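Local structure of tannase (Fusobacterium nucleatum subsp. nucleatum ATCC 25586, 6YQ4) at residues S265-L268 with K269-P273; N312-R316 with E317-I321; D414-I417 with I418-M421; F486-I489 with D490-K494. The protein acts as a tannase that detoxifies gallotannins, is probably a serine hydrolase of the alpha/beta-hydrolase superfamily, and binds a magnesium ion. One frame throughout, in Å; residues are numbered along the deposited sequence.

Contact 1 of 4, residues S265-L268 with K269-P273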
loop_
_atom_site.group_PDB
_atom_site.type_symbol
_atom_site.label_atom_id
_atom_site.label_comp_id
_atom_site.label_asym_id
_atom_site.label_seq_id
_atom_site.Cartn_x
_atom_site.Cartn_y
_atom_site.Cartn_z
ATOM N N SER A 265 21.063 14.167 3.296
ATOM C CA SER A 265 20.825 13.351 2.124
ATOM C C SER A 265 22.113 12.657 1.666
ATOM O O SER A 265 22.084 11.481 1.298
ATOM C CB SER A 265 20.211 14.210 1.022
ATOM O OG SER A 265 20.551 13.732 -0.269
ATOM N N ASN A 266 23.256 13.342 1.724
ATOM C CA ASN A 266 24.532 12.671 1.470
ATOM C C ASN A 266 24.701 11.448 2.373
ATOM O O ASN A 266 25.015 10.348 1.900
ATOM C CB ASN A 266 25.703 13.640 1.673
ATOM C CG ASN A 266 25.755 14.733 0.612
ATOM O OD1 ASN A 266 25.022 14.692 -0.375
ATOM N ND2 ASN A 266 26.632 15.704 0.801
ATOM N N LYS A 267 24.477 11.620 3.677
ATOM C CA LYS A 267 24.703 10.527 4.616
ATOM C C LYS A 267 23.696 9.404 4.412
ATOM O O LYS A 267 24.066 8.224 4.447
ATOM C CB LYS A 267 24.659 11.062 6.048
ATOM C CG LYS A 267 25.220 10.147 7.149
ATOM C CD LYS A 267 26.623 9.594 6.860
ATOM C CE LYS A 267 27.733 10.595 7.159
ATOM N NZ LYS A 267 29.044 10.110 6.615
ATOM N N LEU A 268 22.425 9.746 4.169
ATOM C CA LEU A 268 21.406 8.717 3.964
ATOM C C LEU A 268 21.689 7.870 2.728
ATOM O O LEU A 268 21.461 6.652 2.745
ATOM C CB LEU A 268 20.030 9.352 3.837
ATOM C CG LEU A 268 19.373 9.735 5.153
ATOM C CD1 LEU A 268 18.144 10.636 4.929
ATOM C CD2 LEU A 268 19.041 8.483 5.920
ATOM N N LYS A 269 22.149 8.498 1.639
ATOM C CA LYS A 269 22.480 7.739 0.432
ATOM C C LYS A 269 23.530 6.688 0.730
ATOM O O LYS A 269 23.365 5.511 0.395
ATOM C CB LYS A 269 22.981 8.666 -0.669
ATOM C CG LYS A 269 23.261 7.909 -1.958
ATOM C CD LYS A 269 24.009 8.737 -2.971
ATOM C CE LYS A 269 23.962 8.095 -4.346
ATOM N NZ LYS A 269 24.733 8.853 -5.404
ATOM N N THR A 270 24.620 7.110 1.365
ATOM C CA THR A 270 25.710 6.276 1.850
ATOM C C THR A 270 25.247 4.982 2.515
ATOM O O THR A 270 25.938 3.966 2.420
ATOM C CB THR A 270 26.552 7.125 2.807
ATOM O OG1 THR A 270 27.434 7.950 2.043
ATOM C CG2 THR A 270 27.353 6.298 3.764
ATOM N N LEU A 271 24.063 5.003 3.153
ATOM C CA LEU A 271 23.556 3.895 3.964
ATOM C C LEU A 271 22.733 2.863 3.185
ATOM O O LEU A 271 22.525 1.753 3.691
ATOM C CB LEU A 271 22.695 4.443 5.102
ATOM C CG LEU A 271 23.406 4.772 6.423
ATOM C CD1 LEU A 271 24.594 5.691 6.226
ATOM C CD2 LEU A 271 22.427 5.386 7.381
ATOM N N PHE A 272 22.246 3.188 1.995
ATOM C CA PHE A 272 21.393 2.248 1.272
ATOM C C PHE A 272 22.129 0.997 0.757
ATOM O O PHE A 272 21.584 -0.109 0.868
ATOM C CB PHE A 272 20.706 2.967 0.113
ATOM C CG PHE A 272 19.676 2.130 -0.604
ATOM C CD1 PHE A 272 18.548 1.653 0.069
ATOM C CD2 PHE A 272 19.838 1.815 -1.959
ATOM C CE1 PHE A 272 17.590 0.881 -0.604
ATOM C CE2 PHE A 272 18.884 1.054 -2.634
ATOM C CZ PHE A 272 17.760 0.587 -1.953
ATOM N N PRO A 273 23.349 1.107 0.200
ATOM C CA PRO A 273 24.041 -0.111 -0.261
ATOM C C PRO A 273 24.269 -1.148 0.824
ATOM O O PRO A 273 24.196 -2.352 0.540
ATOM C CB PRO A 273 25.367 0.431 -0.818
ATOM C CG PRO A 273 25.042 1.825 -1.250
ATOM C CD PRO A 273 24.115 2.319 -0.165
#
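Leu271 folds back along its helix onto the carbonyl of Lys267, one turn earlier, and the contact can be read outward along its side chain. Leu271 CB sits 3.5 Å from Leu268 O. One bond further, Leu271 CG lies 4.0 Å from Lys267 O. With chi1 at -90° and chi2 at 53°, CD1 is swung back over that same oxygen, and the Leu271 CD1 to Lys267 O separation of 3.1 Å is tight for carbon and oxygen. The same Leu271 CD1 also comes within 4.4 Å of Lys267 CD, where the lysine chain is bent on both sides of CG. Thr270 repeats the theme beside it: Thr270 CB is 3.2 Å from Lys267 O. Helix 259-279 is kinked at Pro273, whose N has no hydrogen to give to the preceding turn, and the bonding changes from four back to three back just before it. Lys269 N still donates to Ser265 O four residues back (3.0 Å), whereas Leu271 N bonds chiefly to Leu268 O, only three back (3.1 Å), and weakly to Lys267 O; Phe272 N likewise turns to Lys269 O. The buried side of the helix faces helix 212-223, with Leu268 on Asp216 and Glu220 and the Phe272 ring meeting Trp221. Ser265 OG is hydrogen-bonded to Asn224 and Glu220.

Contact 2 of 4, residues N312-R316 with E317-I321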
loop_
_atom_site.group_PDB
_atom_site.type_symbol
_atom_site.label_atom_id
_atom_site.label_comp_id
_atom_site.label_asym_id
_atom_site.label_seq_id
_atom_site.Cartn_x
_atom_site.Cartn_y
_atom_site.Cartn_z
ATOM N N ASN A 312 9.216 2.010 -23.157
ATOM C CA ASN A 312 8.946 1.320 -24.420
ATOM C C ASN A 312 7.481 0.942 -24.576
ATOM O O ASN A 312 6.963 0.936 -25.700
ATOM C CB ASN A 312 9.822 0.091 -24.541
ATOM C CG ASN A 312 11.162 0.429 -25.077
ATOM O OD1 ASN A 312 11.306 1.415 -25.816
ATOM N ND2 ASN A 312 12.172 -0.352 -24.698
ATOM N N ARG A 313 6.797 0.621 -23.474
ATOM C CA ARG A 313 5.358 0.428 -23.563
ATOM C C ARG A 313 4.670 1.728 -23.947
ATOM O O ARG A 313 3.758 1.735 -24.782
ATOM C CB ARG A 313 4.814 -0.112 -22.244
ATOM C CG ARG A 313 3.289 -0.199 -22.169
ATOM C CD ARG A 313 2.856 -1.107 -21.011
ATOM N NE ARG A 313 3.151 -2.522 -21.292
ATOM C CZ ARG A 313 4.105 -3.241 -20.693
ATOM N NH1 ARG A 313 4.287 -4.516 -21.024
ATOM N NH2 ARG A 313 4.876 -2.694 -19.761
ATOM N N ALA A 314 5.113 2.844 -23.363
ATOM C CA ALA A 314 4.524 4.139 -23.689
ATOM C C ALA A 314 4.656 4.436 -25.175
ATOM O O ALA A 314 3.688 4.841 -25.827
ATOM C CB ALA A 314 5.180 5.239 -22.859
ATOM N N LEU A 315 5.853 4.229 -25.731
ATOM C CA LEU A 315 6.059 4.414 -27.162
ATOM C C LEU A 315 5.072 3.582 -27.981
ATOM O O LEU A 315 4.427 4.098 -28.900
ATOM C CB LEU A 315 7.500 4.065 -27.526
ATOM C CG LEU A 315 8.531 5.094 -27.057
ATOM C CD1 LEU A 315 9.947 4.677 -27.435
ATOM C CD2 LEU A 315 8.193 6.464 -27.632
ATOM N N ARG A 316 4.926 2.291 -27.652
ATOM C CA ARG A 316 3.999 1.446 -28.404
ATOM C C ARG A 316 2.575 1.983 -28.351
ATOM O O ARG A 316 1.782 1.720 -29.264
ATOM C CB ARG A 316 4.032 0.009 -27.883
ATOM C CG ARG A 316 5.340 -0.733 -28.164
ATOM C CD ARG A 316 5.182 -2.218 -27.878
ATOM N NE ARG A 316 4.942 -2.476 -26.462
ATOM C CZ ARG A 316 5.910 -2.561 -25.561
ATOM N NH1 ARG A 316 5.624 -2.793 -24.283
ATOM N NH2 ARG A 316 7.171 -2.408 -25.946
ATOM N N GLU A 317 2.240 2.742 -27.304
ATOM C CA GLU A 317 0.911 3.316 -27.121
ATOM C C GLU A 317 0.811 4.747 -27.628
ATOM O O GLU A 317 -0.224 5.393 -27.438
ATOM C CB GLU A 317 0.513 3.275 -25.645
ATOM C CG GLU A 317 0.285 1.890 -25.090
ATOM C CD GLU A 317 0.248 1.893 -23.586
ATOM O OE1 GLU A 317 -0.051 0.845 -22.976
ATOM O OE2 GLU A 317 0.523 2.960 -23.011
ATOM N N GLY A 318 1.861 5.263 -28.257
ATOM C CA GLY A 318 1.834 6.631 -28.730
ATOM C C GLY A 318 1.890 7.684 -27.651
ATOM O O GLY A 318 1.500 8.825 -27.903
ATOM N N LYS A 319 2.362 7.346 -26.454
ATOM C CA LYS A 319 2.437 8.346 -25.401
ATOM C C LYS A 319 3.735 9.138 -25.510
ATOM O O LYS A 319 4.706 8.723 -26.158
ATOM C CB LYS A 319 2.337 7.699 -24.019
ATOM C CG LYS A 319 0.971 7.075 -23.724
ATOM C CD LYS A 319 0.937 6.421 -22.356
ATOM C CE LYS A 319 -0.489 6.151 -21.912
ATOM N NZ LYS A 319 -0.591 6.128 -20.416
ATOM N N ASP A 320 3.741 10.295 -24.855
ATOM C CA ASP A 320 4.869 11.211 -24.918
ATOM C C ASP A 320 5.954 10.772 -23.941
ATOM O O ASP A 320 5.682 10.529 -22.762
ATOM C CB ASP A 320 4.396 12.634 -24.599
ATOM C CG ASP A 320 5.486 13.673 -24.778
ATOM O OD1 ASP A 320 5.675 14.506 -23.869
ATOM O OD2 ASP A 320 6.154 13.660 -25.828
ATOM N N ILE A 321 7.182 10.646 -24.434
ATOM C CA ILE A 321 8.335 10.462 -23.560
ATOM C C ILE A 321 9.261 11.659 -23.595
ATOM O O ILE A 321 10.173 11.744 -22.757
ATOM C CB ILE A 321 9.113 9.169 -23.896
ATOM C CG1 ILE A 321 9.854 9.300 -25.231
ATOM C CG2 ILE A 321 8.186 7.950 -23.897
ATOM C CD1 ILE A 321 10.838 8.183 -25.475
#
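Ala314 O takes two hydrogen bonds at the end of helix 298-316, and they reach it from opposite faces of its carbonyl plane. Glu317 N, three residues on, is 2.9 Å from Ala314 O, and Lys319 N, five residues on, is also 2.9 Å from it, with the straighter N-H...O angle of 164°. The neighbouring acceptor, Leu315 O, is served by Gly318 N at 2.9 Å, while Glu317 N also makes a weak bond to Arg313 O. Ala314 O and Leu315 O are thus both bonded from the residues that follow the helix. The six-to-one bond from Lys319 to Ala314, wrapped round the five-to-two bond from Gly318 to Leu315, is the Schellman motif, and Gly318 supplies the positive phi (71°) that turns the chain. As is usual for this motif, side chains meet across the reversal: Ala314 CB lies 3.9 Å from Lys319 CB. Further along, Ile321 CD1 packs 3.8 Å from Leu315 CD2, the two side chains crossing at about a right angle, and Ile321 CG2 approaches Ala314 CB. Trp472 touches Ala314 and Ile321 and donates through NE1 to Asp320 O. On the outer side Arg313 and Glu317 run side by side, but their meeting is mainly through the aliphatic part: Glu317 OE1 is 3.6 Å from Arg313 CG and 4.9 Å from Arg313 NE, so the opposite charges are near without pairing. Asn312 OD1 accepts from Val335 N.

Contact 3 of 4, residues D414-I417 with I418-M421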
loop_
_atom_site.group_PDB
_atom_site.type_symbol
_atom_site.label_atom_id
_atom_site.label_comp_id
_atom_site.label_asym_id
_atom_site.label_seq_id
_atom_site.Cartn_x
_atom_site.Cartn_y
_atom_site.Cartn_z
ATOM N N ASP A 414 8.704 0.757 19.357
ATOM C CA ASP A 414 9.033 -0.619 19.722
ATOM C C ASP A 414 9.429 -1.457 18.488
ATOM O O ASP A 414 8.756 -1.450 17.450
ATOM C CB ASP A 414 7.834 -1.220 20.463
ATOM C CG ASP A 414 7.957 -2.719 20.707
ATOM O OD1 ASP A 414 9.051 -3.311 20.550
ATOM O OD2 ASP A 414 6.921 -3.315 21.077
ATOM N N LYS A 415 10.542 -2.186 18.613
ATOM C CA LYS A 415 11.103 -2.916 17.472
ATOM C C LYS A 415 10.102 -3.915 16.904
ATOM O O LYS A 415 10.014 -4.083 15.686
ATOM C CB LYS A 415 12.399 -3.626 17.873
ATOM C CG LYS A 415 13.605 -2.697 18.186
ATOM C CD LYS A 415 13.325 -1.770 19.386
ATOM C CE LYS A 415 13.260 -2.569 20.672
ATOM N NZ LYS A 415 12.338 -1.930 21.600
ATOM N N ASN A 416 9.298 -4.536 17.773
ATOM C CA ASN A 416 8.311 -5.525 17.362
ATOM C C ASN A 416 7.133 -4.902 16.611
ATOM O O ASN A 416 6.475 -5.589 15.814
ATOM C CB ASN A 416 7.841 -6.301 18.596
ATOM C CG ASN A 416 6.803 -7.360 18.267
ATOM O OD1 ASN A 416 5.757 -7.444 18.919
ATOM N ND2 ASN A 416 7.084 -8.175 17.249
ATOM N N ILE A 417 6.883 -3.614 16.810
ATOM C CA ILE A 417 5.827 -2.930 16.078
ATOM C C ILE A 417 6.339 -2.402 14.746
ATOM O O ILE A 417 5.617 -2.412 13.745
ATOM C CB ILE A 417 5.239 -1.811 16.966
ATOM C CG1 ILE A 417 4.573 -2.445 18.197
ATOM C CG2 ILE A 417 4.243 -0.984 16.189
ATOM C CD1 ILE A 417 3.851 -1.476 19.093
ATOM N N ILE A 418 7.585 -1.940 14.700
ATOM C CA ILE A 418 8.188 -1.656 13.403
ATOM C C ILE A 418 8.146 -2.903 12.527
ATOM O O ILE A 418 7.791 -2.836 11.340
ATOM C CB ILE A 418 9.624 -1.126 13.582
ATOM C CG1 ILE A 418 9.607 0.129 14.463
ATOM C CG2 ILE A 418 10.254 -0.830 12.242
ATOM C CD1 ILE A 418 10.967 0.775 14.666
ATOM N N LYS A 419 8.460 -4.066 13.112
ATOM C CA LYS A 419 8.433 -5.321 12.364
ATOM C C LYS A 419 7.040 -5.615 11.821
ATOM O O LYS A 419 6.870 -5.896 10.624
ATOM C CB LYS A 419 8.895 -6.474 13.245
ATOM C CG LYS A 419 8.888 -7.780 12.485
ATOM C CD LYS A 419 8.969 -9.017 13.402
ATOM C CE LYS A 419 8.493 -10.261 12.634
ATOM N NZ LYS A 419 8.811 -11.513 13.327
ATOM N N MET A 420 6.027 -5.541 12.690
ATOM C CA MET A 420 4.667 -5.910 12.306
ATOM C C MET A 420 4.093 -5.056 11.188
ATOM O O MET A 420 3.047 -5.432 10.633
ATOM C CB MET A 420 3.732 -5.831 13.503
ATOM C CG MET A 420 3.773 -7.064 14.389
ATOM S SD MET A 420 2.587 -6.902 15.746
ATOM C CE MET A 420 3.663 -6.163 16.943
ATOM N N MET A 421 4.711 -3.914 10.862
ATOM C CA MET A 421 4.221 -3.072 9.779
ATOM C C MET A 421 4.960 -3.315 8.479
ATOM O O MET A 421 4.614 -2.682 7.476
ATOM C CB MET A 421 4.323 -1.573 10.133
ATOM C CG MET A 421 3.512 -1.133 11.334
ATOM S SD MET A 421 1.777 -1.563 11.150
ATOM C CE MET A 421 1.354 -0.897 9.506
#
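The Asn416 amide carries the Met420 methyl over one of its faces. Met420 CE stands well clear of the amide plane, displaced toward the oxygen, 3.2 Å from Asn416 OD1 and 3.6 Å from Asn416 CG. Met420 CE is also 3.1 Å from the backbone Asn416 O. A bend at chi3 (-91°) turns that methyl back along the helix, which leaves Met420 CE 4.0 Å from Ile417 CG1. The second flat group is the Asp414 carboxylate. Asn416 N donates to Asp414 OD1 at 3.0 Å from above one face, 68° out of the plane, and Lys415 NZ approaches the same oxygen from the other side in a long salt bridge. Asp414 is therefore the N-cap of helix 415-420, while its backbone oxygen takes both Ile417 N and Ile418 N, the latter 3.0 Å from Asp414 O. Lys419 N to Lys415 O and Met420 N to Asn416 O carry the helical pattern onward. Tyr187 of helix 185-191 packs on Ile417 and Met420. A negative carboxylate beside the first N-H groups of a short helix, near a lysine ammonium, would probably be favoured in its charged form and help hold the helix start together.

Contact 4 of 4, residues F486-I489 with D490-K494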
loop_
_atom_site.group_PDB
_atom_site.type_symbol
_atom_site.label_atom_id
_atom_site.label_comp_id
_atom_site.label_asym_id
_atom_site.label_seq_id
_atom_site.Cartn_x
_atom_site.Cartn_y
_atom_site.Cartn_z
ATOM N N PHE A 486 -8.880 -6.193 -13.181
ATOM C CA PHE A 486 -9.806 -7.310 -13.063
ATOM C C PHE A 486 -9.565 -8.368 -14.139
ATOM O O PHE A 486 -10.038 -9.508 -14.005
ATOM C CB PHE A 486 -11.246 -6.772 -13.062
ATOM C CG PHE A 486 -11.672 -6.208 -11.703
ATOM C CD1 PHE A 486 -12.219 -7.033 -10.730
ATOM C CD2 PHE A 486 -11.478 -4.869 -11.392
ATOM C CE1 PHE A 486 -12.587 -6.534 -9.487
ATOM C CE2 PHE A 486 -11.845 -4.361 -10.152
ATOM C CZ PHE A 486 -12.393 -5.193 -9.193
ATOM N N ASN A 487 -8.819 -8.030 -15.188
ATOM C CA ASN A 487 -8.290 -9.068 -16.062
ATOM C C ASN A 487 -7.300 -9.951 -15.304
ATOM O O ASN A 487 -7.385 -11.186 -15.358
ATOM C CB ASN A 487 -7.639 -8.424 -17.287
ATOM C CG ASN A 487 -8.667 -7.886 -18.285
ATOM O OD1 ASN A 487 -9.800 -8.369 -18.363
ATOM N ND2 ASN A 487 -8.268 -6.881 -19.051
ATOM N N TRP A 488 -6.380 -9.323 -14.555
ATOM C CA TRP A 488 -5.415 -10.054 -13.739
ATOM C C TRP A 488 -6.107 -10.922 -12.695
ATOM O O TRP A 488 -5.738 -12.087 -12.505
ATOM C CB TRP A 488 -4.460 -9.071 -13.075
ATOM C CG TRP A 488 -3.448 -9.710 -12.183
ATOM C CD1 TRP A 488 -2.296 -10.324 -12.568
ATOM C CD2 TRP A 488 -3.497 -9.810 -10.758
ATOM N NE1 TRP A 488 -1.616 -10.795 -11.473
ATOM C CE2 TRP A 488 -2.335 -10.498 -10.348
ATOM C CE3 TRP A 488 -4.407 -9.386 -9.789
ATOM C CZ2 TRP A 488 -2.060 -10.779 -9.010
ATOM C CZ3 TRP A 488 -4.124 -9.646 -8.456
ATOM C CH2 TRP A 488 -2.961 -10.338 -8.082
ATOM N N ILE A 489 -7.122 -10.376 -12.010
ATOM C CA ILE A 489 -7.804 -11.137 -10.967
ATOM C C ILE A 489 -8.524 -12.332 -11.574
ATOM O O ILE A 489 -8.443 -13.457 -11.063
ATOM C CB ILE A 489 -8.789 -10.249 -10.181
ATOM C CG1 ILE A 489 -8.099 -9.108 -9.464
ATOM C CG2 ILE A 489 -9.592 -11.084 -9.181
ATOM C CD1 ILE A 489 -9.063 -8.235 -8.712
ATOM N N ASP A 490 -9.273 -12.100 -12.656
ATOM C CA ASP A 490 -9.917 -13.206 -13.371
ATOM C C ASP A 490 -8.908 -14.292 -13.740
ATOM O O ASP A 490 -9.161 -15.487 -13.540
ATOM C CB ASP A 490 -10.624 -12.693 -14.634
ATOM C CG ASP A 490 -12.042 -12.204 -14.363
ATOM O OD1 ASP A 490 -12.343 -11.832 -13.207
ATOM O OD2 ASP A 490 -12.863 -12.190 -15.307
ATOM N N ASN A 491 -7.750 -13.890 -14.276
ATOM C CA ASN A 491 -6.747 -14.866 -14.688
ATOM C C ASN A 491 -6.166 -15.599 -13.494
ATOM O O ASN A 491 -6.025 -16.826 -13.512
ATOM C CB ASN A 491 -5.626 -14.192 -15.462
ATOM C CG ASN A 491 -4.588 -15.176 -15.914
ATOM O OD1 ASN A 491 -4.871 -16.030 -16.752
ATOM N ND2 ASN A 491 -3.384 -15.089 -15.354
ATOM N N VAL A 492 -5.835 -14.857 -12.442
ATOM C CA VAL A 492 -5.252 -15.430 -11.236
ATOM C C VAL A 492 -6.235 -16.376 -10.535
ATOM O O VAL A 492 -5.837 -17.412 -9.979
ATOM C CB VAL A 492 -4.789 -14.244 -10.370
ATOM C CG1 VAL A 492 -4.743 -14.582 -8.916
ATOM C CG2 VAL A 492 -3.441 -13.730 -10.891
ATOM N N VAL A 493 -7.533 -16.067 -10.592
ATOM C CA VAL A 493 -8.547 -16.912 -9.967
ATOM C C VAL A 493 -8.744 -18.210 -10.750
ATOM O O VAL A 493 -9.196 -19.214 -10.186
ATOM C CB VAL A 493 -9.852 -16.105 -9.835
ATOM C CG1 VAL A 493 -11.042 -17.015 -9.615
ATOM C CG2 VAL A 493 -9.730 -15.084 -8.704
ATOM N N LYS A 494 -8.437 -18.194 -12.053
ATOM C CA LYS A 494 -8.211 -19.360 -12.934
ATOM C C LYS A 494 -9.421 -19.705 -13.751
ATOM O O LYS A 494 -9.622 -20.881 -14.052
ATOM C CB LYS A 494 -7.775 -20.615 -12.167
ATOM C CG LYS A 494 -6.277 -20.810 -12.057
ATOM C CD LYS A 494 -5.575 -20.557 -13.374
ATOM C CE LYS A 494 -4.068 -20.419 -13.163
ATOM N NZ LYS A 494 -3.675 -19.226 -12.341
#
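Val492 lays one methyl over a face of the Trp488 indole. Its CG2 sits 3.6 Å from the centroid of the five-membered ring, 21° off the ring normal, which makes this a CH-pi contact. The methyl is offset toward the rim, closest to the far side of the pyrrole: Val492 CG2 is 3.5 Å from both Trp488 NE1 and Trp488 CE2. The indole reaches this place because its CG stands anti to the backbone N (chi1 178°), while Val492 CG2 points back beside its own backbone N. Ile489 and Val493, again four residues apart, cross obliquely, Ile489 CG2 4.0 Å from Val493 CG2. Beneath the side chains the backbone is regular, each donor from Asp490 to Val493 bonding four residues back; Val492 N to Trp488 O measures 2.8 Å. Asp490 CB comes to 3.3 Å from Phe486 O, and Asp490 OD1 is hydrogen-bonded to Tyr109. Trp488 and Val492 lie against Tyr435 of strand 435-439, whereas Phe486 meets the rings of Phe74 and Tyr103. Helix 482-493 follows the last strand, 465-469, and lays this apolar side on the central sheet, as flanking helices do in the alpha/beta-hydrolase fold that the protein probably adopts.

Read from the N terminus, the four contacts come in series, and each joins consecutive residues, so none encloses a long loop, nests within another or crosses it. Contact 1 lies within helix 259-279, beside helix 212-223; the next helix, 298-316, ends in contact 2, where the chain turns toward the hairpin of strands 328-330 and 335-338. Contact 3 forms the short helix 415-420, near helices 167-177 and 185-191, and precedes strand 435-439. Contact 4 closes the modelled chain in helix 482-493, against the central sheet. They do not touch one another: contacts 2 and 4 come nearest, about 12 Å between closest atoms; contact 4 lies across the chain's centre from contacts 1 and 3, contact 2 from 3.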